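Local coordinates for protein group II chitinase (Ostrinia furnacalis, PDB 6JAY) that probably hydrolyses internal glycosidic bonds of chitin, this chain holding one glycoside hydrolase family 18 domain of a longer protein, at residues T197-G202 with P249-S254; Y287-D292 with R354-Q359. All blocks are in the same frame, centred on the assembly; numbering follows the deposited sequence.

Contact 1 of 2, residues T197-G202 with P249-S254; sequences TYDYHG and PMYGQS. With JUK (2-amino-1-[(furan-2-yl)methyl]-5-oxo-3-({[(2S)-oxolan-2-yl]methyl}carbamoyl)-5H-dipyrido[1,2-a:2',3'-d]pyrimidin-1-ium), chain C.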
ATOM      1  N   THR A 197      -1.377   2.260   6.054  1.00  8.63           N
ATOM      2  CA  THR A 197      -0.849   3.135   7.108  1.00  7.08           C
ATOM      3  C   THR A 197       0.353   3.942   6.608  1.00  7.99           C
ATOM      4  O   THR A 197       1.462   3.881   7.140  1.00 10.40           O
ATOM      5  CB  THR A 197      -0.517   2.317   8.352  1.00  8.70           C
ATOM      6  OG1 THR A 197      -0.009   1.029   7.966  1.00 10.15           O
ATOM      7  CG2 THR A 197      -1.768   2.105   9.208  1.00  9.09           C
ATOM      8  N   TYR A 198       0.099   4.713   5.557  1.00  8.40           N
ATOM      9  CA  TYR A 198       1.097   5.595   4.969  1.00 10.31           C
ATOM     10  C   TYR A 198       0.351   6.647   4.168  1.00  9.40           C
ATOM     11  O   TYR A 198      -0.881   6.625   4.072  1.00 10.14           O
ATOM     12  CB  TYR A 198       2.118   4.827   4.118  1.00  9.95           C
ATOM     13  CG  TYR A 198       1.521   3.783   3.185  1.00  7.39           C
ATOM     14  CD1 TYR A 198       0.795   4.156   2.062  1.00 11.56           C
ATOM     15  CD2 TYR A 198       1.698   2.423   3.430  1.00  9.03           C
ATOM     16  CE1 TYR A 198       0.258   3.201   1.207  1.00 10.12           C
ATOM     17  CE2 TYR A 198       1.162   1.461   2.581  1.00 10.59           C
ATOM     18  CZ  TYR A 198       0.447   1.864   1.476  1.00  9.88           C
ATOM     19  OH  TYR A 198      -0.077   0.920   0.624  1.00 12.41           O
ATOM     20  N   ASP A 199       1.111   7.578   3.597  1.00 10.58           N
ATOM     21  CA  ASP A 199       0.549   8.763   2.953  1.00 11.03           C
ATOM     22  C   ASP A 199      -0.312   9.578   3.916  1.00  9.62           C
ATOM     23  O   ASP A 199      -1.291  10.208   3.512  1.00 12.88           O
ATOM     24  CB  ASP A 199      -0.204   8.432   1.660  1.00 12.06           C
ATOM     25  CG  ASP A 199       0.710   7.905   0.573  1.00 13.27           C
ATOM     26  OD1 ASP A 199       1.945   8.082   0.691  1.00 12.97           O
ATOM     27  OD2 ASP A 199       0.196   7.305  -0.402  1.00 15.98           O
ATOM     28  N   TYR A 200       0.047   9.577   5.204  1.00 10.47           N
ATOM     29  CA  TYR A 200      -0.630  10.473   6.134  1.00 11.69           C
ATOM     30  C   TYR A 200      -0.318  11.920   5.808  1.00 12.63           C
ATOM     31  O   TYR A 200      -1.113  12.817   6.125  1.00 14.36           O
ATOM     32  CB  TYR A 200      -0.173  10.197   7.559  1.00  9.82           C
ATOM     33  CG  TYR A 200      -0.707   8.929   8.165  1.00 10.30           C
ATOM     34  CD1 TYR A 200      -1.970   8.891   8.750  1.00 10.63           C
ATOM     35  CD2 TYR A 200       0.056   7.764   8.156  1.00  9.50           C
ATOM     36  CE1 TYR A 200      -2.451   7.742   9.316  1.00 11.26           C
ATOM     37  CE2 TYR A 200      -0.419   6.607   8.729  1.00 10.42           C
ATOM     38  CZ  TYR A 200      -1.675   6.601   9.312  1.00  9.99           C
ATOM     39  OH  TYR A 200      -2.135   5.439   9.866  1.00  9.89           O
ATOM     40  N   HIS A 201       0.837  12.163   5.190  1.00 10.16           N
ATOM     41  CA  HIS A 201       1.299  13.502   4.864  1.00 13.09           C
ATOM     42  C   HIS A 201       1.972  13.497   3.503  1.00 14.56           C
ATOM     43  O   HIS A 201       2.503  12.474   3.058  1.00 13.10           O
ATOM     44  CB  HIS A 201       2.247  14.026   5.941  1.00 10.87           C
ATOM     45  CG  HIS A 201       1.583  14.164   7.266  1.00 13.67           C
ATOM     46  ND1 HIS A 201       0.614  15.115   7.505  1.00 15.26           N
ATOM     47  CD2 HIS A 201       1.705  13.449   8.408  1.00 13.10           C
ATOM     48  CE1 HIS A 201       0.174  14.984   8.744  1.00 16.64           C
ATOM     49  NE2 HIS A 201       0.818  13.981   9.313  1.00 14.95           N
ATOM     50  N   GLY A 202       1.944  14.656   2.855  1.00 12.69           N
ATOM     51  CA  GLY A 202       2.463  14.812   1.510  1.00 13.77           C
ATOM     52  C   GLY A 202       2.326  16.260   1.093  1.00 14.90           C
ATOM     53  O   GLY A 202       1.834  17.102   1.853  1.00 14.57           O
ATOM     54  N   PRO A 249       5.600   1.789   4.002  1.00  9.02           N
ATOM     55  CA  PRO A 249       6.039   2.350   2.713  1.00  8.03           C
ATOM     56  C   PRO A 249       7.500   2.073   2.411  1.00  9.20           C
ATOM     57  O   PRO A 249       8.373   2.270   3.265  1.00  9.78           O
ATOM     58  CB  PRO A 249       5.822   3.858   2.901  1.00  9.08           C
ATOM     59  CG  PRO A 249       6.056   4.071   4.366  1.00  9.08           C
ATOM     60  CD  PRO A 249       5.538   2.814   5.065  1.00  8.55           C
ATOM     61  N   MET A 250       7.777   1.629   1.186  1.00  7.29           N
ATOM     62  CA  MET A 250       9.128   1.501   0.672  1.00  7.79           C
ATOM     63  C   MET A 250       9.560   2.739  -0.099  1.00  8.22           C
ATOM     64  O   MET A 250      10.413   2.640  -0.989  1.00  9.18           O
ATOM     65  CB  MET A 250       9.233   0.269  -0.232  1.00  9.05           C
ATOM     66  CG  MET A 250       8.648  -1.028   0.362  1.00  9.89           C
ATOM     67  SD  MET A 250       9.687  -1.830   1.601  1.00 10.17           S
ATOM     68  CE  MET A 250       8.988  -1.150   3.111  1.00 10.44           C
ATOM     69  N   TYR A 251       8.975   3.893   0.214  1.00  8.89           N
ATOM     70  CA  TYR A 251       9.206   5.131  -0.512  1.00  8.92           C
ATOM     71  C   TYR A 251       9.002   6.287   0.462  1.00 10.70           C
ATOM     72  O   TYR A 251       8.541   6.101   1.593  1.00  9.55           O
ATOM     73  CB  TYR A 251       8.215   5.256  -1.685  1.00  8.73           C
ATOM     74  CG  TYR A 251       6.787   5.364  -1.192  1.00  9.24           C
ATOM     75  CD1 TYR A 251       6.031   4.223  -0.929  1.00  9.39           C
ATOM     76  CD2 TYR A 251       6.213   6.608  -0.943  1.00  8.92           C
ATOM     77  CE1 TYR A 251       4.732   4.321  -0.445  1.00  9.92           C
ATOM     78  CE2 TYR A 251       4.939   6.718  -0.454  1.00 10.05           C
ATOM     79  CZ  TYR A 251       4.202   5.573  -0.205  1.00 13.25           C
ATOM     80  OH  TYR A 251       2.919   5.689   0.277  1.00 15.75           O
ATOM     81  N   GLY A 252       9.306   7.499   0.000  1.00  8.77           N
ATOM     82  CA  GLY A 252       9.074   8.683   0.794  1.00 10.63           C
ATOM     83  C   GLY A 252       8.239   9.709   0.052  1.00  8.89           C
ATOM     84  O   GLY A 252       8.116   9.682  -1.172  1.00 10.42           O
ATOM     85  N   GLN A 253       7.637  10.613   0.832  1.00  8.99           N
ATOM     86  CA  GLN A 253       6.969  11.792   0.300  1.00  9.89           C
ATOM     87  C   GLN A 253       7.958  12.949   0.320  1.00 11.79           C
ATOM     88  O   GLN A 253       8.594  13.215   1.347  1.00 12.07           O
ATOM     89  CB  GLN A 253       5.728  12.144   1.130  1.00  9.94           C
ATOM     90  CG  GLN A 253       4.566  11.157   0.965  1.00  9.94           C
ATOM     91  CD  GLN A 253       3.810  11.322  -0.359  1.00 14.32           C
ATOM     92  OE1 GLN A 253       3.925  12.346  -1.038  1.00 15.47           O
ATOM     93  NE2 GLN A 253       3.034  10.309  -0.725  1.00 14.29           N
ATOM     94  N   SER A 254       8.106  13.615  -0.814  1.00 11.17           N
ATOM     95  CA  SER A 254       9.089  14.676  -0.962  1.00 10.68           C
ATOM     96  C   SER A 254       8.403  16.022  -1.128  1.00 13.69           C
ATOM     97  O   SER A 254       7.277  16.115  -1.629  1.00 12.51           O
ATOM     98  CB  SER A 254       9.998  14.426  -2.166  1.00 10.55           C
ATOM     99  OG  SER A 254       9.265  14.577  -3.360  1.00 11.67           O
TER
HETATM  100  C1  JUK C2102       2.296   6.256  -7.444  0.55 47.84           C
HETATM  101  C10 JUK C2102      -2.354  13.079  -5.729  0.96 37.81           C
HETATM  102  C11 JUK C2102      -0.682   8.168  -5.431  0.93 38.21           C
HETATM  103  C12 JUK C2102      -1.795   9.399  -3.501  0.97 30.38           C
HETATM  104  C13 JUK C2102      -1.321   9.499  -4.852  1.00 33.52           C
HETATM  105  C14 JUK C2102      -1.546  10.726  -5.538  0.35 42.04           C
HETATM  106  C15 JUK C2102      -2.889  10.505  -1.532  0.91 25.05           C
HETATM  107  C16 JUK C2102      -2.419  10.535  -2.892  0.86 27.80           C
HETATM  108  C17 JUK C2102      -2.583  11.719  -3.622  1.00 28.33           C
HETATM  109  C18 JUK C2102      -3.923  11.540   0.324  0.85 25.61           C
HETATM  110  C19 JUK C2102      -3.631  12.696  -1.673  0.90 24.90           C
HETATM  111  C2  JUK C2102       3.425   5.462  -8.280  1.00 23.82           C
HETATM  112  C20 JUK C2102      -4.265  13.878  -1.092  0.99 27.05           C
HETATM  113  C21 JUK C2102      -4.726  13.832   0.245  1.00 26.55           C
HETATM  114  C22 JUK C2102      -4.551  12.656   0.958  0.63 27.54           C
HETATM  115  C3  JUK C2102       4.353   6.370  -8.626  1.00 29.29           C
HETATM  116  C4  JUK C2102       2.503   7.535  -7.716  1.00 34.44           C
HETATM  117  C5  JUK C2102       1.688   8.573  -6.860  0.84 50.72           C
HETATM  118  C6  JUK C2102      -1.162  15.087  -4.666  1.00 39.07           C
HETATM  119  C7  JUK C2102      -0.024  15.907  -5.104  0.79 43.69           C
HETATM  120  C8  JUK C2102       0.386  15.385  -6.316  0.66 51.87           C
HETATM  121  C9  JUK C2102      -1.284  14.167  -5.665  0.66 44.10           C
HETATM  122  N1  JUK C2102       0.569   7.827  -6.274  0.58 54.21           N
HETATM  123  N2  JUK C2102      -1.117  10.840  -6.868  0.61 43.86           N
HETATM  124  N3  JUK C2102      -2.132  11.798  -4.938  0.52 32.08           N
HETATM  125  N4  JUK C2102      -3.183  12.771  -3.008  0.92 27.10           N
HETATM  126  N5  JUK C2102      -3.490  11.619  -0.972  0.62 24.40           N
HETATM  127  O1  JUK C2102      -2.736   9.332  -0.773  0.42 30.29           O
HETATM  128  O2  JUK C2102       4.052   7.606  -7.760  0.95 30.74           O
HETATM  129  O3  JUK C2102      -0.376  14.381  -6.619  0.72 54.24           O
HETATM  130  O4  JUK C2102      -1.348   7.184  -5.144  0.33 42.08           O
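One carboxylate oxygen, D199 OD1, takes two hydrogen bonds from opposite faces of its plane. Y251 OH donates to D199 OD1 over 2.6 Å, and Q253 NE2 donates to D199 OD1 over 2.9 Å. Both donors stand well above or below the carboxylate plane. D199 OD1 lies at the edge of the Y251 ring, in its plane. The Q253 amide is turned 80° against the carboxylate but keeps D199 OD1 close to its own plane. A bend at chi2 (-76°) brings this amide back to D199. The two bonds grip OD1 from both sides and should limit rotation of the carboxylate.

The sequence T197-Y198-D199 belongs to the MxYD motif of family 18 chitinases. It follows barrel strand 192-195 of the TIM barrel, and P249-S254 lies on the neighbouring parallel strand 244-257. D199 borders the bound ligand: its OD2 lies 3.6 Å from O1 of JUK.

Y198 sits beside the carboxylate. Its CD1 lies 3.2 Å from Y251 OH, and its CB packs at 4.0 Å from P249 CB. The Y198 side chain also touches M344 and W346 of strand 342-346. Y251 stacks on F284. At the far end Q253 CG rests 3.2 Å from H201 O, a buried carbonyl with no polar partner in the model.

Contact 2 of 2, residues Y287-D292 with R354-Q359; sequences YYEICD and RNRCGQ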
ATOM      1  N   TYR A 287      12.713   4.352  -2.038  1.00 10.05           N
ATOM      2  CA  TYR A 287      13.774   4.228  -1.042  1.00  9.65           C
ATOM      3  C   TYR A 287      15.150   4.194  -1.697  1.00 10.66           C
ATOM      4  O   TYR A 287      16.107   4.770  -1.170  1.00 10.58           O
ATOM      5  CB  TYR A 287      13.587   2.997  -0.148  1.00 10.92           C
ATOM      6  CG  TYR A 287      14.723   2.893   0.848  1.00 11.20           C
ATOM      7  CD1 TYR A 287      14.770   3.742   1.949  1.00 11.06           C
ATOM      8  CD2 TYR A 287      15.774   2.000   0.662  1.00 11.95           C
ATOM      9  CE1 TYR A 287      15.822   3.685   2.860  1.00 13.49           C
ATOM     10  CE2 TYR A 287      16.829   1.935   1.571  1.00 12.64           C
ATOM     11  CZ  TYR A 287      16.837   2.781   2.667  1.00 15.51           C
ATOM     12  OH  TYR A 287      17.872   2.745   3.572  1.00 19.87           O
ATOM     13  N   TYR A 288      15.277   3.526  -2.847  1.00  9.86           N
ATOM     14  CA  TYR A 288      16.596   3.462  -3.468  1.00 11.03           C
ATOM     15  C   TYR A 288      17.028   4.793  -4.063  1.00 11.18           C
ATOM     16  O   TYR A 288      18.224   4.979  -4.327  1.00 12.99           O
ATOM     17  CB  TYR A 288      16.679   2.330  -4.490  1.00  9.57           C
ATOM     18  CG  TYR A 288      15.816   2.493  -5.729  1.00  9.80           C
ATOM     19  CD1 TYR A 288      16.186   3.349  -6.774  1.00 10.84           C
ATOM     20  CD2 TYR A 288      14.649   1.757  -5.874  1.00 11.00           C
ATOM     21  CE1 TYR A 288      15.407   3.477  -7.909  1.00 10.97           C
ATOM     22  CE2 TYR A 288      13.854   1.887  -7.002  1.00  8.21           C
ATOM     23  CZ  TYR A 288      14.238   2.742  -8.020  1.00 10.89           C
ATOM     24  OH  TYR A 288      13.458   2.849  -9.148  1.00 11.37           O
ATOM     25  N   GLU A 289      16.088   5.703  -4.303  1.00  9.56           N
ATOM     26  CA  GLU A 289      16.444   7.072  -4.659  1.00  9.23           C
ATOM     27  C   GLU A 289      16.830   7.878  -3.425  1.00 11.34           C
ATOM     28  O   GLU A 289      17.767   8.691  -3.482  1.00 11.34           O
ATOM     29  CB  GLU A 289      15.284   7.725  -5.420  1.00 10.12           C
ATOM     30  CG  GLU A 289      15.080   7.117  -6.814  1.00 10.47           C
ATOM     31  CD  GLU A 289      13.811   7.589  -7.508  1.00 11.51           C
ATOM     32  OE1 GLU A 289      12.738   7.630  -6.868  1.00 11.09           O
ATOM     33  OE2 GLU A 289      13.866   7.892  -8.720  1.00 13.04           O
ATOM     34  N   ILE A 290      16.150   7.639  -2.296  1.00 10.71           N
ATOM     35  CA  ILE A 290      16.430   8.377  -1.064  1.00 10.62           C
ATOM     36  C   ILE A 290      17.779   7.968  -0.489  1.00 12.76           C
ATOM     37  O   ILE A 290      18.591   8.817  -0.092  1.00 11.97           O
ATOM     38  CB  ILE A 290      15.299   8.142  -0.045  1.00  9.67           C
ATOM     39  CG1 ILE A 290      13.993   8.749  -0.554  1.00 10.54           C
ATOM     40  CG2 ILE A 290      15.693   8.701   1.342  1.00 10.50           C
ATOM     41  CD1 ILE A 290      12.752   8.276   0.207  1.00 11.33           C
ATOM     42  N   CYS A 291      18.029   6.660  -0.396  1.00 10.93           N
ATOM     43  CA  CYS A 291      19.276   6.226   0.225  1.00 11.58           C
ATOM     44  C   CYS A 291      20.485   6.694  -0.577  1.00 13.25           C
ATOM     45  O   CYS A 291      21.526   7.012   0.010  1.00 14.29           O
ATOM     46  CB  CYS A 291      19.286   4.715   0.483  1.00 14.14           C
ATOM     47  SG  CYS A 291      19.182   3.656  -0.980  1.00 15.64           S
ATOM     48  N   ASP A 292      20.358   6.776  -1.906  1.00 11.69           N
ATOM     49  CA  ASP A 292      21.469   7.294  -2.704  1.00 11.46           C
ATOM     50  C   ASP A 292      21.711   8.775  -2.425  1.00 13.07           C
ATOM     51  O   ASP A 292      22.864   9.218  -2.357  1.00 13.25           O
ATOM     52  CB  ASP A 292      21.220   7.070  -4.193  1.00 13.25           C
ATOM     53  CG  ASP A 292      22.377   7.556  -5.045  1.00 16.56           C
ATOM     54  OD1 ASP A 292      23.487   7.031  -4.866  1.00 19.71           O
ATOM     55  OD2 ASP A 292      22.179   8.462  -5.875  1.00 21.87           O
ATOM     56  N   ARG A 354      18.321  -3.734  -5.844  1.00 11.59           N
ATOM     57  CA  ARG A 354      19.587  -3.865  -6.555  1.00 12.59           C
ATOM     58  C   ARG A 354      20.802  -3.651  -5.666  1.00 14.03           C
ATOM     59  O   ARG A 354      21.931  -3.804  -6.148  1.00 16.10           O
ATOM     60  CB  ARG A 354      19.666  -2.823  -7.669  1.00 14.21           C
ATOM     61  CG  ARG A 354      18.504  -2.843  -8.613  1.00 17.44           C
ATOM     62  CD  ARG A 354      18.773  -3.757  -9.747  1.00 24.89           C
ATOM     63  NE  ARG A 354      18.079  -3.303 -10.941  1.00 25.80           N
ATOM     64  CZ  ARG A 354      17.506  -4.130 -11.798  1.00 25.17           C
ATOM     65  NH1 ARG A 354      17.559  -5.434 -11.563  1.00 33.22           N
ATOM     66  NH2 ARG A 354      16.881  -3.663 -12.872  1.00 23.59           N
ATOM     67  N   ASN A 355      20.611  -3.297  -4.395  1.00 11.49           N
ATOM     68  CA  ASN A 355      21.731  -2.978  -3.511  1.00 14.19           C
ATOM     69  C   ASN A 355      22.542  -1.799  -4.052  1.00 14.01           C
ATOM     70  O   ASN A 355      23.779  -1.789  -4.002  1.00 14.30           O
ATOM     71  CB  ASN A 355      22.606  -4.206  -3.239  1.00 13.61           C
ATOM     72  CG  ASN A 355      23.553  -4.006  -2.077  1.00 15.80           C
ATOM     73  OD1 ASN A 355      23.367  -3.115  -1.251  1.00 14.23           O
ATOM     74  ND2 ASN A 355      24.597  -4.827  -2.024  1.00 18.85           N
ATOM     75  N   ARG A 356      21.836  -0.799  -4.590  1.00 13.92           N
ATOM     76  CA  ARG A 356      22.472   0.442  -5.018  1.00 15.64           C
ATOM     77  C   ARG A 356      23.116   1.180  -3.851  1.00 15.16           C
ATOM     78  O   ARG A 356      24.063   1.949  -4.058  1.00 15.40           O
ATOM     79  CB  ARG A 356      21.422   1.333  -5.693  1.00 15.96           C
ATOM     80  CG  ARG A 356      21.952   2.616  -6.323  1.00 23.13           C
ATOM     81  CD  ARG A 356      20.797   3.515  -6.736  1.00 25.85           C
ATOM     82  NE  ARG A 356      21.244   4.658  -7.527  1.00 25.59           N
ATOM     83  CZ  ARG A 356      20.569   5.795  -7.635  1.00 27.14           C
ATOM     84  NH1 ARG A 356      19.416   5.948  -6.993  1.00 22.72           N
ATOM     85  NH2 ARG A 356      21.052   6.783  -8.378  1.00 29.19           N
ATOM     86  N   CYS A 357      22.632   0.959  -2.628  1.00 14.80           N
ATOM     87  CA  CYS A 357      23.084   1.723  -1.475  1.00 16.26           C
ATOM     88  C   CYS A 357      24.025   0.952  -0.562  1.00 18.37           C
ATOM     89  O   CYS A 357      24.447   1.492   0.463  1.00 21.42           O
ATOM     90  CB  CYS A 357      21.884   2.275  -0.698  1.00 15.70           C
ATOM     91  SG  CYS A 357      21.091   3.579  -1.655  1.00 18.59           S
ATOM     92  N   GLY A 358      24.373  -0.285  -0.910  1.00 16.00           N
ATOM     93  CA  GLY A 358      25.360  -1.031  -0.154  1.00 19.59           C
ATOM     94  C   GLY A 358      24.918  -1.559   1.194  1.00 22.26           C
ATOM     95  O   GLY A 358      25.769  -2.032   1.957  1.00 25.72           O
ATOM     96  N   GLN A 359      23.627  -1.482   1.524  1.00 19.86           N
ATOM     97  CA  GLN A 359      23.089  -2.095   2.740  1.00 20.23           C
ATOM     98  C   GLN A 359      22.675  -3.540   2.535  1.00 19.78           C
ATOM     99  O   GLN A 359      22.141  -4.149   3.468  1.00 23.24           O
ATOM    100  CB  GLN A 359      21.822  -1.374   3.200  1.00 25.64           C
ATOM    101  CG  GLN A 359      21.965   0.003   3.758  1.00 30.05           C
ATOM    102  CD  GLN A 359      20.594   0.606   4.017  1.00 37.87           C
ATOM    103  OE1 GLN A 359      20.042   1.300   3.156  1.00 27.32           O
ATOM    104  NE2 GLN A 359      20.016   0.304   5.182  1.00 28.29           N
TER
HETATM  105  O   HOH W   1      17.656   2.093   6.293  1.00 17.59           O
HETATM  106  O   HOH W   2      24.198   4.492  -3.175  1.00 21.96           O
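The guanidinium of R356 carries the carboxylate of D292 on one face and Y288 O at its edge. In the family 18 TIM barrel, the C291-C357 disulfide ties the insertion after the seventh strand, here helix 287-296, to the loop that follows the eighth, 342-346. The SG atoms of C291 and C357 are 2.0 Å apart, with a torsion of 84° about the bond.

The guanidinium and carboxylate are stacked, only 25° apart. D292 OD2 lies 3.2 Å from R356 NH2, well out of the guanidinium plane, so this salt bridge is one of charges, with no N-H aimed at the oxygen. E277 gives NH2 a second acidic partner. At the edge, R356 NH1 donates to Y288 O over 3.1 Å, coming from above the carbonyl plane. With CG anti to the backbone N (chi1 -174°), the extended R356 chain reaches from its loop to D292 and Y288 O.

Across the other side, Q359 OE1 meets the Y287 ring at its edge. A water bridges Y287 OH and Q359 NE2, and another joins D292 OD1, which also accepts from N296, to R356 O. Y287 OH donates to Q359 OE1 at 2.6 Å, in the carbonyl plane and on a lone pair.

The centres of contact 1 and contact 2 are about 17 Å apart. They come in series along the chain: both segments of contact 1 precede those of contact 2. Both use the region around strand 244-257: segment 249-254 of contact 1 lies on it, and contact 2 starts on helix 287-296, just after strand 284-286, which pairs antiparallel with it. They touch directly. M250 O is 3.1 Å from Y287 N, a probable hydrogen bond, and I290 CD1 packs against G252 N. Contact 1 is at the ligand pocket, about 10 Å from the centre of the chain, against about 20 Å for contact 2. Contact 2 covalently holds the helix whose start adjoins the pocket strand.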